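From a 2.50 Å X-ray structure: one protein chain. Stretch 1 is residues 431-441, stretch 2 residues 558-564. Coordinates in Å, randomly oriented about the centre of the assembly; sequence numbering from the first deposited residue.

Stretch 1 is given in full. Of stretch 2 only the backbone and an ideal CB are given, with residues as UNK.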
ATOM      1  N   PHE D 431      -1.053   7.186  41.861  1.00 33.01           N
ATOM      2  CA  PHE D 431      -2.494   7.457  41.870  1.00 33.02           C
ATOM      3  C   PHE D 431      -2.825   8.820  42.476  1.00 32.91           C
ATOM      4  O   PHE D 431      -3.636   9.572  41.931  1.00 32.99           O
ATOM      5  CB  PHE D 431      -3.216   6.353  42.654  1.00 33.13           C
ATOM      6  CG  PHE D 431      -4.715   6.439  42.605  1.00 33.28           C
ATOM      7  CD1 PHE D 431      -5.410   7.271  43.479  1.00 33.55           C
ATOM      8  CD2 PHE D 431      -5.435   5.665  41.702  1.00 33.63           C
ATOM      9  CE1 PHE D 431      -6.799   7.345  43.441  1.00 33.85           C
ATOM     10  CE2 PHE D 431      -6.828   5.730  41.655  1.00 33.88           C
ATOM     11  CZ  PHE D 431      -7.509   6.571  42.527  1.00 33.91           C
ATOM     12  N   TYR D 432      -2.184   9.125  43.599  1.00 32.84           N
ATOM     13  CA  TYR D 432      -2.541  10.274  44.433  1.00 32.76           C
ATOM     14  C   TYR D 432      -2.220  11.662  43.851  1.00 32.86           C
ATOM     15  O   TYR D 432      -3.012  12.586  44.029  1.00 32.94           O
ATOM     16  CB  TYR D 432      -1.957  10.109  45.843  1.00 32.59           C
ATOM     17  CG  TYR D 432      -2.385   8.828  46.535  1.00 32.26           C
ATOM     18  CD1 TYR D 432      -3.633   8.727  47.152  1.00 31.83           C
ATOM     19  CD2 TYR D 432      -1.544   7.714  46.568  1.00 31.86           C
ATOM     20  CE1 TYR D 432      -4.033   7.551  47.789  1.00 31.45           C
ATOM     21  CE2 TYR D 432      -1.937   6.531  47.200  1.00 31.28           C
ATOM     22  CZ  TYR D 432      -3.182   6.458  47.808  1.00 31.27           C
ATOM     23  OH  TYR D 432      -3.577   5.296  48.440  1.00 30.81           O
ATOM     24  N   PRO D 433      -1.066  11.822  43.163  1.00 33.00           N
ATOM     25  CA  PRO D 433      -0.820  13.119  42.527  1.00 33.17           C
ATOM     26  C   PRO D 433      -1.740  13.390  41.340  1.00 33.39           C
ATOM     27  O   PRO D 433      -2.055  14.552  41.060  1.00 33.46           O
ATOM     28  CB  PRO D 433       0.636  13.017  42.051  1.00 33.09           C
ATOM     29  CG  PRO D 433       1.226  11.919  42.838  1.00 33.04           C
ATOM     30  CD  PRO D 433       0.116  10.948  43.063  1.00 32.99           C
ATOM     31  N   PHE D 434      -2.161  12.328  40.653  1.00 33.57           N
ATOM     32  CA  PHE D 434      -3.060  12.451  39.507  1.00 33.71           C
ATOM     33  C   PHE D 434      -4.471  12.830  39.950  1.00 33.96           C
ATOM     34  O   PHE D 434      -5.056  13.778  39.422  1.00 33.97           O
ATOM     35  CB  PHE D 434      -3.081  11.158  38.681  1.00 33.57           C
ATOM     36  CG  PHE D 434      -3.734  11.312  37.335  1.00 33.24           C
ATOM     37  CD1 PHE D 434      -5.107  11.133  37.182  1.00 32.96           C
ATOM     38  CD2 PHE D 434      -2.975  11.641  36.215  1.00 33.02           C
ATOM     39  CE1 PHE D 434      -5.715  11.276  35.939  1.00 32.88           C
ATOM     40  CE2 PHE D 434      -3.573  11.787  34.964  1.00 32.81           C
ATOM     41  CZ  PHE D 434      -4.946  11.604  34.826  1.00 32.85           C
ATOM     42  N   ALA D 435      -5.005  12.089  40.922  1.00 34.31           N
ATOM     43  CA  ALA D 435      -6.342  12.338  41.466  1.00 34.68           C
ATOM     44  C   ALA D 435      -6.537  13.792  41.910  1.00 35.03           C
ATOM     45  O   ALA D 435      -7.509  14.439  41.516  1.00 35.14           O
ATOM     46  CB  ALA D 435      -6.634  11.382  42.612  1.00 34.61           C
ATOM     47  N   GLU D 436      -5.603  14.301  42.711  1.00 35.42           N
ATOM     48  CA  GLU D 436      -5.656  15.680  43.195  1.00 35.92           C
ATOM     49  C   GLU D 436      -5.692  16.710  42.071  1.00 36.18           C
ATOM     50  O   GLU D 436      -6.482  17.656  42.119  1.00 36.17           O
ATOM     51  CB  GLU D 436      -4.488  15.973  44.141  1.00 35.97           C
ATOM     52  CG  GLU D 436      -4.854  15.872  45.616  1.00 36.53           C
ATOM     53  CD  GLU D 436      -5.783  16.987  46.076  1.00 36.98           C
ATOM     54  OE1 GLU D 436      -5.650  18.130  45.584  1.00 36.99           O
ATOM     55  OE2 GLU D 436      -6.646  16.718  46.940  1.00 37.47           O
ATOM     56  N   ALA D 437      -4.838  16.523  41.068  1.00 36.57           N
ATOM     57  CA  ALA D 437      -4.798  17.417  39.918  1.00 36.94           C
ATOM     58  C   ALA D 437      -6.075  17.292  39.089  1.00 37.30           C
ATOM     59  O   ALA D 437      -6.622  18.294  38.634  1.00 37.29           O
ATOM     60  CB  ALA D 437      -3.574  17.137  39.067  1.00 36.88           C
ATOM     61  N   ALA D 438      -6.555  16.062  38.920  1.00 37.75           N
ATOM     62  CA  ALA D 438      -7.737  15.792  38.105  1.00 38.22           C
ATOM     63  C   ALA D 438      -9.024  16.344  38.707  1.00 38.60           C
ATOM     64  O   ALA D 438      -9.916  16.772  37.975  1.00 38.58           O
ATOM     65  CB  ALA D 438      -7.873  14.297  37.843  1.00 38.14           C
ATOM     66  N   LEU D 439      -9.113  16.344  40.035  1.00 39.21           N
ATOM     67  CA  LEU D 439     -10.342  16.743  40.726  1.00 39.87           C
ATOM     68  C   LEU D 439     -10.407  18.210  41.169  1.00 40.24           C
ATOM     69  O   LEU D 439     -11.481  18.694  41.533  1.00 40.34           O
ATOM     70  CB  LEU D 439     -10.627  15.814  41.917  1.00 39.85           C
ATOM     71  CG  LEU D 439     -11.178  14.412  41.626  1.00 40.12           C
ATOM     72  CD1 LEU D 439     -11.134  13.547  42.877  1.00 40.37           C
ATOM     73  CD2 LEU D 439     -12.596  14.460  41.061  1.00 40.01           C
ATOM     74  N   HIS D 440      -9.277  18.917  41.134  1.00 40.74           N
ATOM     75  CA  HIS D 440      -9.230  20.283  41.673  1.00 41.18           C
ATOM     76  C   HIS D 440      -8.578  21.350  40.785  1.00 41.57           C
ATOM     77  O   HIS D 440      -8.821  22.544  40.975  1.00 41.56           O
ATOM     78  CB  HIS D 440      -8.605  20.282  43.070  1.00 41.14           C
ATOM     79  CG  HIS D 440      -9.353  19.444  44.058  1.00 41.16           C
ATOM     80  ND1 HIS D 440     -10.505  19.878  44.678  1.00 41.23           N
ATOM     81  CD2 HIS D 440      -9.126  18.192  44.518  1.00 41.24           C
ATOM     82  CE1 HIS D 440     -10.949  18.931  45.485  1.00 41.54           C
ATOM     83  NE2 HIS D 440     -10.130  17.898  45.408  1.00 41.49           N
ATOM     84  N   ALA D 441      -7.758  20.930  39.824  1.00 42.11           N
ATOM     85  CA  ALA D 441      -7.156  21.874  38.886  1.00 42.76           C
ATOM     86  C   ALA D 441      -8.204  22.378  37.896  1.00 43.23           C
ATOM     87  O   ALA D 441      -8.354  21.838  36.798  1.00 43.32           O
ATOM     88  CB  ALA D 441      -5.970  21.248  38.162  1.00 42.70           C
ATOM     89  N   UNK D 558       9.640  15.198  47.392  1.00 51.64           N
ATOM     90  CA  UNK D 558       8.271  15.347  47.890  1.00 51.36           C
ATOM     91  C   UNK D 558       7.375  16.140  46.940  1.00 51.15           C
ATOM     92  O   UNK D 558       7.816  17.096  46.299  1.00 51.04           O
ATOM     93  CB  UNK D 558       8.291  16.030  49.259  1.00 51.36           C
ATOM     94  N   UNK D 559       6.114  15.719  46.863  1.00 50.92           N
ATOM     95  CA  UNK D 559       5.082  16.413  46.099  1.00 50.69           C
ATOM     96  C   UNK D 559       4.058  16.996  47.065  1.00 50.68           C
ATOM     97  O   UNK D 559       3.649  16.336  48.025  1.00 50.61           O
ATOM     98  CB  UNK D 559       4.411  15.472  45.097  1.00 50.69           C
ATOM     99  N   UNK D 560       3.649  18.234  46.807  1.00 50.68           N
ATOM    100  CA  UNK D 560       2.709  18.924  47.684  1.00 50.78           C
ATOM    101  C   UNK D 560       1.449  19.357  46.934  1.00 50.80           C
ATOM    102  O   UNK D 560       1.509  19.744  45.763  1.00 50.72           O
ATOM    103  CB  UNK D 560       3.382  20.142  48.321  1.00 50.78           C
ATOM    104  N   UNK D 561       0.310  19.262  47.617  1.00 50.85           N
ATOM    105  CA  UNK D 561      -0.950  19.792  47.106  1.00 50.92           C
ATOM    106  C   UNK D 561      -1.658  20.585  48.195  1.00 50.94           C
ATOM    107  O   UNK D 561      -1.873  20.083  49.301  1.00 50.87           O
ATOM    108  CB  UNK D 561      -1.848  18.663  46.595  1.00 50.92           C
ATOM    109  N   UNK D 562      -2.006  21.828  47.872  1.00 51.04           N
ATOM    110  CA  UNK D 562      -2.702  22.710  48.806  1.00 51.13           C
ATOM    111  C   UNK D 562      -3.850  23.451  48.120  1.00 51.15           C
ATOM    112  O   UNK D 562      -3.642  24.216  47.175  1.00 51.11           O
ATOM    113  CB  UNK D 562      -1.721  23.713  49.418  1.00 51.13           C
ATOM    114  N   UNK D 563      -5.063  23.186  48.602  1.00 51.28           N
ATOM    115  CA  UNK D 563      -6.282  23.815  48.099  1.00 51.46           C
ATOM    116  C   UNK D 563      -6.570  25.081  48.901  1.00 51.67           C
ATOM    117  O   UNK D 563      -6.403  25.094  50.120  1.00 51.76           O
ATOM    118  CB  UNK D 563      -7.466  22.848  48.172  1.00 51.46           C
ATOM    119  N   UNK D 564      -6.998  26.141  48.218  1.00 51.88           N
ATOM    120  CA  UNK D 564      -7.262  27.425  48.874  1.00 52.06           C
ATOM    121  C   UNK D 564      -8.516  28.141  48.362  1.00 52.33           C
ATOM    122  O   UNK D 564      -8.954  27.919  47.231  1.00 52.35           O
ATOM    123  CB  UNK D 564      -6.052  28.344  48.692  1.00 52.06           C
TER

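Residues 558-564 form an extended strand whose axis passes 9.8 Å from that of the helix in stretch 1, the two running in roughly the same direction at 26°. Alternate positions of the strand face the helix.

Position 558 has nothing of stretch 1 within 5.5 Å of its ideal CB, so the helix sets no preference there. The residue is Ser558, whose OG is hydrogen-bonded elsewhere in the structure.

At position 559 the CA-to-CB bond points toward the helix, yet the ideal CB stops 5.3 Å from Pro433 CG. A small side chain would leave that gap open, whereas a long apolar or aromatic one could cross it and lie against the proline and the CB of Glu436. It is Trp559. One face of its indole covers Pro433: the CA of Pro433 sits 3.8 Å from the centroid of the six-membered ring of Trp559, 20° off the ring normal, a CH-pi contact, while Pro433 CB comes within 3.9 Å of Trp559 CE2. At the ring edge, Glu436 CB approaches Trp559 CH2 to 3.7 Å.

Position 560 is out of reach of the helix, and its extended backbone (-122/143) would suit a beta-branched residue among others. It is Ile560.

Position 561 again points toward the helix, but here the ideal CB is already 4.0 Å from Glu436 OE1. Room in that direction is limited, and the neighbouring carboxylate favours a small or polar side chain over another acid; alanine, serine or threonine would all be plausible. Ser561 is found, its OG 3.8 Å from Glu436 CG, a contact without a hydrogen bond across the stretches.

Position 562 points away from the helix, which therefore leaves its choice open; it is Val562.

Position 563 points toward the helix, opposite His440 in the backbone register. No helix atom lies within 5.5 Å of the ideal CB, so a long side chain is needed to make contact. With the Glu436 carboxylate and the His440 imidazole on offer, lysine, arginine or glutamine would seem natural, and an acid could address the histidine. The residue is Glu563. Its OE1 lies over one face of the His440 ring, 3.4 Å from His440 CE1, where the angle is poor for a hydrogen bond to ND1. Its OE2 is 3.0 Å from Glu436 OE2, a close approach of like charges.

Position 564 is beyond the helix's reach and is occupied by Phe564.

Stretch 2, residues 558-564: SWISVEF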
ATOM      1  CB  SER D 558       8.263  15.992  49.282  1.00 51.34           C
ATOM      2  OG  SER D 558       8.859  17.278  49.259  1.00 51.24           O
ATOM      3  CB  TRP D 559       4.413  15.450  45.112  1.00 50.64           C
ATOM      4  CG  TRP D 559       3.120  15.948  44.521  1.00 50.16           C
ATOM      5  CD1 TRP D 559       2.974  16.779  43.449  1.00 49.86           C
ATOM      6  CD2 TRP D 559       1.794  15.630  44.965  1.00 49.68           C
ATOM      7  NE1 TRP D 559       1.642  17.004  43.200  1.00 49.67           N
ATOM      8  CE2 TRP D 559       0.895  16.312  44.116  1.00 49.59           C
ATOM      9  CE3 TRP D 559       1.279  14.840  46.000  1.00 49.52           C
ATOM     10  CZ2 TRP D 559      -0.491  16.228  44.271  1.00 49.33           C
ATOM     11  CZ3 TRP D 559      -0.102  14.755  46.151  1.00 49.31           C
ATOM     12  CH2 TRP D 559      -0.969  15.447  45.291  1.00 49.10           C
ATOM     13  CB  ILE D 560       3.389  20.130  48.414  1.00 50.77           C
ATOM     14  CG1 ILE D 560       3.121  20.079  49.916  1.00 50.85           C
ATOM     15  CG2 ILE D 560       2.973  21.478  47.830  1.00 50.72           C
ATOM     16  CD1 ILE D 560       3.960  19.059  50.650  1.00 51.16           C
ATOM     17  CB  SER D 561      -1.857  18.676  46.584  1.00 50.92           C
ATOM     18  OG  SER D 561      -2.321  17.845  47.633  1.00 51.10           O
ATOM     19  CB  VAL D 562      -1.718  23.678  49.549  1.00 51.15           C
ATOM     20  CG1 VAL D 562      -0.600  24.150  48.630  1.00 51.12           C
ATOM     21  CG2 VAL D 562      -2.455  24.859  50.183  1.00 51.06           C
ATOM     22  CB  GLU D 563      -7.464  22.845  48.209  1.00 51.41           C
ATOM     23  CG  GLU D 563      -7.278  21.532  47.444  1.00 51.26           C
ATOM     24  CD  GLU D 563      -8.339  20.488  47.760  1.00 50.98           C
ATOM     25  OE1 GLU D 563      -9.528  20.849  47.893  1.00 50.83           O
ATOM     26  OE2 GLU D 563      -7.979  19.295  47.869  1.00 50.90           O
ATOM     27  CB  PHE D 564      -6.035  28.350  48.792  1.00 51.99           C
ATOM     28  CG  PHE D 564      -5.554  28.621  47.387  1.00 51.62           C
ATOM     29  CD1 PHE D 564      -6.080  29.675  46.647  1.00 51.36           C
ATOM     30  CD2 PHE D 564      -4.559  27.834  46.815  1.00 51.36           C
ATOM     31  CE1 PHE D 564      -5.634  29.934  45.353  1.00 51.05           C
ATOM     32  CE2 PHE D 564      -4.106  28.088  45.521  1.00 51.17           C
ATOM     33  CZ  PHE D 564      -4.644  29.138  44.789  1.00 50.99           C
TER
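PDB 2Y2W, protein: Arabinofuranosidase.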